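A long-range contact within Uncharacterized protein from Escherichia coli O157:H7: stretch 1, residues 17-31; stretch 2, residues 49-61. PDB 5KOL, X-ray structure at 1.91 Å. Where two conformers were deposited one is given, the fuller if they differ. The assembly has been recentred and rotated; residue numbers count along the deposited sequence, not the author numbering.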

# COMPACT_ATOMS: atom_id res chain seq x y z
N THR A 17 -8.76 -5.02 18.33
CA THR A 17 -8.18 -3.81 17.76
C THR A 17 -7.11 -4.17 16.72
O THR A 17 -6.58 -5.27 16.71
CB THR A 17 -7.55 -2.94 18.87
OG1 THR A 17 -6.47 -3.66 19.48
CG2 THR A 17 -8.59 -2.61 19.95
N ILE A 18 -6.79 -3.21 15.85
CA ILE A 18 -5.66 -3.42 14.93
C ILE A 18 -4.42 -3.83 15.71
O ILE A 18 -3.68 -4.73 15.31
CB ILE A 18 -5.40 -2.16 14.09
CG1 ILE A 18 -6.55 -1.92 13.13
CG2 ILE A 18 -4.07 -2.29 13.34
CD1 ILE A 18 -6.72 -3.05 12.18
N GLU A 19 -4.17 -3.16 16.83
CA GLU A 19 -2.96 -3.41 17.61
C GLU A 19 -2.93 -4.85 18.12
O GLU A 19 -1.92 -5.55 17.98
CB GLU A 19 -2.87 -2.43 18.78
CG GLU A 19 -2.60 -0.96 18.42
CD GLU A 19 -3.71 -0.30 17.58
OE1 GLU A 19 -3.35 0.45 16.64
OE2 GLU A 19 -4.92 -0.52 17.84
N ASN A 20 -4.03 -5.30 18.74
CA ASN A 20 -4.07 -6.64 19.34
C ASN A 20 -4.04 -7.72 18.27
O ASN A 20 -3.41 -8.77 18.46
CB ASN A 20 -5.30 -6.80 20.23
CG ASN A 20 -5.20 -6.03 21.53
OD1 ASN A 20 -4.11 -5.58 21.92
ND2 ASN A 20 -6.32 -5.86 22.23
N LEU A 21 -4.71 -7.49 17.15
CA LEU A 21 -4.73 -8.49 16.08
C LEU A 21 -3.35 -8.67 15.46
O LEU A 21 -2.93 -9.80 15.20
CB LEU A 21 -5.74 -8.07 15.00
CG LEU A 21 -7.21 -8.00 15.40
CD1 LEU A 21 -8.07 -7.32 14.33
CD2 LEU A 21 -7.69 -9.43 15.70
N THR A 22 -2.65 -7.57 15.19
CA THR A 22 -1.33 -7.69 14.58
C THR A 22 -0.31 -8.22 15.57
O THR A 22 0.68 -8.83 15.17
CB THR A 22 -0.86 -6.34 14.01
OG1 THR A 22 -0.81 -5.36 15.05
CG2 THR A 22 -1.82 -5.83 12.90
N SER A 23 -0.55 -7.98 16.87
CA SER A 23 0.27 -8.62 17.90
C SER A 23 0.18 -10.13 17.81
O SER A 23 1.20 -10.84 17.79
CB SER A 23 -0.19 -8.13 19.27
OG SER A 23 0.32 -6.83 19.49
N ALA A 24 -1.05 -10.66 17.79
CA ALA A 24 -1.21 -12.11 17.71
C ALA A 24 -0.69 -12.64 16.38
O ALA A 24 0.05 -13.64 16.34
CB ALA A 24 -2.68 -12.48 17.91
N LEU A 25 -1.03 -11.96 15.29
CA LEU A 25 -0.67 -12.45 13.96
C LEU A 25 0.83 -12.41 13.73
O LEU A 25 1.40 -13.35 13.14
CB LEU A 25 -1.40 -11.62 12.91
CG LEU A 25 -1.26 -12.08 11.45
CD1 LEU A 25 -1.89 -13.47 11.26
CD2 LEU A 25 -1.86 -11.05 10.48
N SER A 26 1.51 -11.34 14.16
CA SER A 26 2.94 -11.26 13.91
C SER A 26 3.67 -12.39 14.61
O SER A 26 4.48 -13.09 13.99
CB SER A 26 3.49 -9.90 14.34
OG SER A 26 3.41 -9.71 15.74
N GLN A 27 3.36 -12.64 15.88
CA GLN A 27 4.12 -13.66 16.59
C GLN A 27 3.78 -15.06 16.10
O GLN A 27 4.63 -15.95 16.11
CB GLN A 27 3.88 -13.48 18.08
CG GLN A 27 4.79 -12.38 18.54
CD GLN A 27 4.37 -11.83 19.85
OE1 GLN A 27 3.38 -12.25 20.43
NE2 GLN A 27 5.14 -10.90 20.35
N ARG A 28 2.55 -15.25 15.60
CA ARG A 28 2.17 -16.55 15.05
C ARG A 28 2.94 -16.86 13.77
O ARG A 28 3.46 -17.97 13.59
CB ARG A 28 0.67 -16.57 14.79
CG ARG A 28 0.22 -17.82 14.10
CD ARG A 28 0.61 -19.06 14.89
NE ARG A 28 0.32 -20.25 14.10
CZ ARG A 28 -0.86 -20.85 14.09
NH1 ARG A 28 -1.86 -20.38 14.85
NH2 ARG A 28 -1.05 -21.91 13.32
N LEU A 29 3.01 -15.89 12.85
CA LEU A 29 3.69 -16.14 11.59
C LEU A 29 5.20 -16.23 11.77
O LEU A 29 5.86 -17.02 11.09
CB LEU A 29 3.34 -15.07 10.56
CG LEU A 29 1.86 -14.86 10.22
CD1 LEU A 29 1.65 -13.53 9.50
CD2 LEU A 29 1.36 -16.02 9.39
N ILE A 30 5.76 -15.43 12.68
CA ILE A 30 7.19 -15.54 12.98
C ILE A 30 7.49 -16.93 13.54
O ILE A 30 8.48 -17.56 13.16
CB ILE A 30 7.62 -14.43 13.96
CG1 ILE A 30 7.50 -13.06 13.31
CG2 ILE A 30 9.06 -14.65 14.43
CD1 ILE A 30 7.88 -11.93 14.23
N ALA A 31 6.64 -17.42 14.44
CA ALA A 31 6.85 -18.73 15.01
C ALA A 31 6.79 -19.81 13.94
O ALA A 31 7.57 -20.77 13.96
CB ALA A 31 5.82 -18.99 16.11
N SER A 49 -0.63 -0.64 6.04
CA SER A 49 -0.24 0.27 7.11
C SER A 49 -0.42 -0.38 8.48
O SER A 49 0.40 -0.16 9.39
CB SER A 49 -1.05 1.56 7.03
OG SER A 49 -0.67 2.45 8.06
N ALA A 50 -1.49 -1.15 8.66
CA ALA A 50 -1.69 -1.84 9.92
C ALA A 50 -0.54 -2.79 10.22
O ALA A 50 -0.02 -2.83 11.34
CB ALA A 50 -3.02 -2.60 9.89
N LEU A 51 -0.09 -3.52 9.20
CA LEU A 51 0.99 -4.49 9.36
C LEU A 51 2.36 -3.83 9.49
O LEU A 51 3.23 -4.35 10.19
CB LEU A 51 1.00 -5.44 8.16
CG LEU A 51 -0.27 -6.30 8.13
CD1 LEU A 51 -0.48 -6.91 6.77
CD2 LEU A 51 -0.21 -7.38 9.19
N CYS A 52 2.58 -2.70 8.79
CA CYS A 52 3.85 -2.01 8.91
C CYS A 52 4.00 -1.34 10.26
O CYS A 52 5.13 -1.03 10.66
CB CYS A 52 4.01 -0.98 7.79
SG CYS A 52 4.32 -1.77 6.17
N ALA A 53 2.90 -1.07 10.96
CA ALA A 53 2.95 -0.51 12.30
C ALA A 53 3.09 -1.59 13.36
O ALA A 53 3.29 -1.27 14.54
CB ALA A 53 1.71 0.33 12.58
N ALA A 54 2.99 -2.86 12.98
CA ALA A 54 3.18 -3.92 13.94
C ALA A 54 4.64 -4.03 14.35
O ALA A 54 5.56 -3.52 13.70
CB ALA A 54 2.70 -5.26 13.37
N GLU A 55 4.83 -4.77 15.43
CA GLU A 55 6.13 -5.04 15.96
C GLU A 55 6.83 -6.06 15.12
O GLU A 55 6.22 -7.01 14.72
CB GLU A 55 6.02 -5.63 17.36
CG GLU A 55 5.40 -4.75 18.40
CD GLU A 55 6.27 -3.57 18.75
OE1 GLU A 55 7.46 -3.80 19.05
OE2 GLU A 55 5.76 -2.43 18.72
N ASP A 56 8.11 -5.86 14.86
CA ASP A 56 8.91 -6.84 14.13
C ASP A 56 8.29 -7.20 12.77
O ASP A 56 8.39 -8.34 12.31
CB ASP A 56 9.14 -8.09 14.97
CG ASP A 56 10.10 -7.84 16.13
OD1 ASP A 56 10.65 -8.82 16.68
OD2 ASP A 56 10.31 -6.66 16.48
N THR A 57 7.66 -6.21 12.13
CA THR A 57 7.19 -6.35 10.74
C THR A 57 8.19 -7.05 9.81
O THR A 57 7.77 -7.96 9.10
CB THR A 57 6.84 -4.98 10.14
OG1 THR A 57 5.92 -4.29 11.00
CG2 THR A 57 6.21 -5.15 8.76
N PRO A 58 9.48 -6.68 9.77
CA PRO A 58 10.35 -7.26 8.74
C PRO A 58 10.57 -8.75 8.90
O PRO A 58 11.02 -9.38 7.95
CB PRO A 58 11.67 -6.49 8.91
CG PRO A 58 11.32 -5.30 9.70
CD PRO A 58 10.23 -5.75 10.62
N LYS A 59 10.27 -9.31 10.07
CA LYS A 59 10.42 -10.74 10.28
C LYS A 59 9.29 -11.55 9.66
O LYS A 59 9.39 -12.78 9.64
CB LYS A 59 10.51 -11.03 11.79
CG LYS A 59 11.82 -10.57 12.40
CD LYS A 59 11.86 -10.81 13.90
CE LYS A 59 13.20 -10.40 14.48
NZ LYS A 59 13.21 -10.33 15.98
N PHE A 60 8.24 -10.92 9.14
CA PHE A 60 7.18 -11.71 8.53
C PHE A 60 6.48 -11.02 7.36
O PHE A 60 5.69 -11.67 6.67
CB PHE A 60 6.13 -12.11 9.57
CG PHE A 60 5.27 -10.96 10.06
CD1 PHE A 60 5.74 -10.10 11.03
CD2 PHE A 60 4.00 -10.76 9.56
CE1 PHE A 60 4.96 -9.06 11.49
CE2 PHE A 60 3.22 -9.71 10.00
CZ PHE A 60 3.70 -8.86 10.97
N TYR A 61 6.75 -9.74 7.11
CA TYR A 61 5.99 -8.99 6.10
C TYR A 61 6.89 -8.01 5.37
O TYR A 61 7.55 -7.18 6.00
CB TYR A 61 4.82 -8.23 6.74
CG TYR A 61 3.97 -7.41 5.78
CD1 TYR A 61 3.09 -8.03 4.89
CD2 TYR A 61 4.00 -6.01 5.81
CE1 TYR A 61 2.28 -7.27 4.02
CE2 TYR A 61 3.20 -5.24 4.95
CZ TYR A 61 2.34 -5.88 4.07
OH TYR A 61 1.55 -5.14 3.24
O HOH W 1 -0.50 -2.62 13.89

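Residues 18-31 form a continuous helix. Thr-17 sits at its N-cap, where its OG1 accepts a hydrogen bond from Asn-20 N at 3.0 Å. The second stretch starts inside a helix that begins earlier in the chain. A type II beta turn follows from Ala-54 to Thr-57, and residues 57-59 make a short 3-10 segment. The second stretch runs along the first helix in the same sense. Ile-18 lies nearest Ala-50, Thr-22 nearest Ala-54 and Ile-30 nearest Phe-60, with CA atoms 5.9 to 6.6 Å apart in each pair.

No direct hydrogen bond crosses between the stretches. The contact is mainly apolar packing, with one water bridge, and buries 500 Å² summed over both sides.

At the first end, Ile-18 CG2 meets Ala-50 CB at 3.6 Å. Ala-50 CB points toward the helix and meets the isoleucine with its single methyl. One helical turn later, Thr-22 points toward the second stretch. Its CB lies 3.8 Å from Ala-54 CB, and its CG2 lies 3.8 Å from Ala-50 O. A methyl side chain at Ala-54 fits the short CA separation here. Thr-22 OG1 also receives a hydrogen bond from a water at 3.0 Å. The same water donates to Ala-50 O at 2.6 Å, so it links the two stretches. Leu-25 reaches in from the side, and its CD2 packs against Leu-51 CD2 at 4.2 Å.

Phe-60 has the largest area covered by the other stretch. Its chi1 is p, and its CA-to-CB bond points toward the helix. Ser-26 CA lies over one face of the ring, 4.0 Å from the centroid and 17° off the normal, a CH-pi contact. Ser-26 CB comes to 3.3 Å from Phe-60 CE1. The short serine side chain suits this close approach. Its OG lies 2.9 Å from Thr-22 O and 3.2 Å from Ser-23 O, so the hydroxyl has polar partners within its own helix. Leu-29 CD1 packs 3.6 Å from Phe-60 CD2, and Ile-30 CG1 lies 4.1 Å from Phe-60 CB.

Ile-30 extends the apolar patch toward the surface. Its CD1 touches Lys-59 CB at 3.7 Å and Asp-56 CB at 4.1 Å. Lys-59 starts toward the helix, but its end leads away. There, Lys-59 NZ forms a salt bridge with Asp-56 OD1 at 3.1 Å. The lysine thus offers its CB to Ile-30 while its charge is paired within its own stretch.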